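Local coordinates for protein TetR family transcription regulator (Marinobacter aquaeolei, PDB 3PAS) that probably binds DNA through a helix-turn-helix motif and regulates transcription, most likely as a dimer, at the interface of chains A and B. Sequence-based numbering; all coordinates share one arbitrary frame. Chains: chain A/B, TetR family transcription regulator.

The interface of chains A and B. Residues chain A 89, 154, 158, 161-162, 181, 185; chain B 149-150, 153-154.
B:Phe154 reaches tip-first into chain A, between helix 148-167 and helix 175-189, in what is probably the dimer interface of this TetR family regulator. Its CG is anti to the carbonyl carbon and beside the backbone N (chi1 -71°), which leans the ring back towards the start of its helix. The ring and the A:Pro158 side chain cross at about a right angle, with CE1 3.7 Å from A:Pro158 CG. The rim also meets backbone: CZ lies 3.4 Å from A:Ala181 O, and CE1 has A:Phe154 O in the ring plane at its edge. Alanines suit the helix facing this tip, since A:Ala185 CA can come within 3.8 Å of CE1, where a bulkier side chain could obstruct the ring. B:Thr153 presents two different branches. Its methyl CG2, anti to the backbone N, packs 3.7 Å from A:Pro158 CB and lies over one face of the B:Phe154 ring, offset towards the rim. Its hydroxyl OG1 donates to B:Pro149 O at 2.7 Å, a bent bond within the helix (C=O...donor angle 149°, donor tilted from the carbonyl plane) that satisfies the polar atom beside apolar A:Leu162. OG1 also sits in plane at the imidazole edge of A:His161, facing carbon CD2. An alanine in place of B:Thr153 would probably open a gap beside A:Pro158 and A:Leu162 and deprive B:Pro149 O of its hydroxyl partner. Branched A:Leu162 and B:Leu150 cross at about a right angle, their CD2 methyls 3.7 Å apart.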
# COMPACT_ATOMS: atom_id res chain seq x y z
N TRP A 89 8.55 15.63 1.04
CA TRP A 89 8.65 14.26 0.62
C TRP A 89 9.90 13.61 1.20
O TRP A 89 9.81 12.52 1.83
CB TRP A 89 8.66 14.22 -0.89
CG TRP A 89 8.96 12.94 -1.52
CD1 TRP A 89 10.18 12.38 -1.69
CD2 TRP A 89 8.01 12.09 -2.15
NE1 TRP A 89 10.04 11.19 -2.40
CE2 TRP A 89 8.71 10.99 -2.67
CE3 TRP A 89 6.62 12.16 -2.35
CZ2 TRP A 89 8.08 9.96 -3.35
CZ3 TRP A 89 5.99 11.13 -3.01
CH2 TRP A 89 6.72 10.07 -3.53
N PHE A 154 -1.11 9.09 -5.55
CA PHE A 154 0.12 9.32 -6.30
C PHE A 154 1.16 10.22 -5.61
O PHE A 154 2.35 10.09 -5.93
CB PHE A 154 -0.20 9.84 -7.70
CG PHE A 154 -0.83 8.83 -8.59
CD1 PHE A 154 -0.05 7.85 -9.20
CD2 PHE A 154 -2.18 8.84 -8.84
CE1 PHE A 154 -0.63 6.90 -9.99
CE2 PHE A 154 -2.76 7.88 -9.64
CZ PHE A 154 -1.96 6.91 -10.21
N PRO A 158 2.67 6.57 -2.14
CA PRO A 158 3.94 5.89 -2.50
C PRO A 158 5.10 5.99 -1.48
O PRO A 158 5.95 5.12 -1.47
CB PRO A 158 4.36 6.59 -3.77
CG PRO A 158 3.03 7.15 -4.36
CD PRO A 158 2.32 7.63 -3.10
N HIS A 161 4.81 2.93 0.81
CA HIS A 161 5.14 1.72 0.05
C HIS A 161 6.65 1.57 -0.18
O HIS A 161 7.21 0.49 -0.06
CB HIS A 161 4.40 1.75 -1.32
CG HIS A 161 4.68 0.56 -2.19
ND1 HIS A 161 4.22 -0.70 -1.88
CD2 HIS A 161 5.36 0.44 -3.35
CE1 HIS A 161 4.63 -1.56 -2.80
NE2 HIS A 161 5.31 -0.89 -3.72
N LEU A 162 7.28 2.67 -0.56
CA LEU A 162 8.72 2.65 -0.87
C LEU A 162 9.60 2.52 0.38
O LEU A 162 10.63 1.87 0.35
CB LEU A 162 9.09 3.90 -1.69
CG LEU A 162 8.69 3.81 -3.19
CD1 LEU A 162 8.76 5.21 -3.89
CD2 LEU A 162 9.48 2.77 -3.94
N ALA A 181 11.66 9.21 -7.23
CA ALA A 181 10.27 8.88 -6.86
C ALA A 181 9.41 10.15 -6.74
O ALA A 181 8.28 10.23 -7.25
CB ALA A 181 10.24 8.02 -5.52
N ALA A 185 5.96 11.35 -8.66
CA ALA A 185 4.76 11.80 -7.96
C ALA A 185 4.34 13.16 -8.46
O ALA A 185 3.16 13.39 -8.73
CB ALA A 185 4.98 11.83 -6.37
N PRO B 149 11.46 -1.04 -9.27
CA PRO B 149 10.55 -0.86 -8.14
C PRO B 149 9.74 0.46 -8.18
O PRO B 149 8.59 0.54 -7.67
CB PRO B 149 11.49 -0.89 -6.95
CG PRO B 149 12.64 -1.78 -7.42
CD PRO B 149 12.81 -1.43 -8.85
N LEU B 150 10.31 1.50 -8.78
CA LEU B 150 9.59 2.77 -8.96
C LEU B 150 8.46 2.62 -10.00
O LEU B 150 7.38 3.22 -9.86
CB LEU B 150 10.54 3.92 -9.32
CG LEU B 150 11.61 4.33 -8.26
CD1 LEU B 150 12.36 5.59 -8.64
CD2 LEU B 150 10.93 4.51 -6.92
N THR B 153 5.66 0.86 -8.30
CA THR B 153 5.02 1.80 -7.36
C THR B 153 4.02 2.73 -8.00
O THR B 153 2.94 2.98 -7.40
CB THR B 153 6.12 2.62 -6.60
OG1 THR B 153 6.92 1.68 -5.86
CG2 THR B 153 5.51 3.66 -5.62
N PHE B 154 4.33 3.23 -9.20
CA PHE B 154 3.51 4.22 -9.85
C PHE B 154 2.59 3.70 -10.96
O PHE B 154 1.68 4.41 -11.34
CB PHE B 154 4.35 5.39 -10.40
CG PHE B 154 4.91 6.26 -9.31
CD1 PHE B 154 4.12 7.21 -8.71
CD2 PHE B 154 6.20 6.05 -8.80
CE1 PHE B 154 4.59 8.00 -7.66
CE2 PHE B 154 6.69 6.82 -7.71
CZ PHE B 154 5.89 7.82 -7.15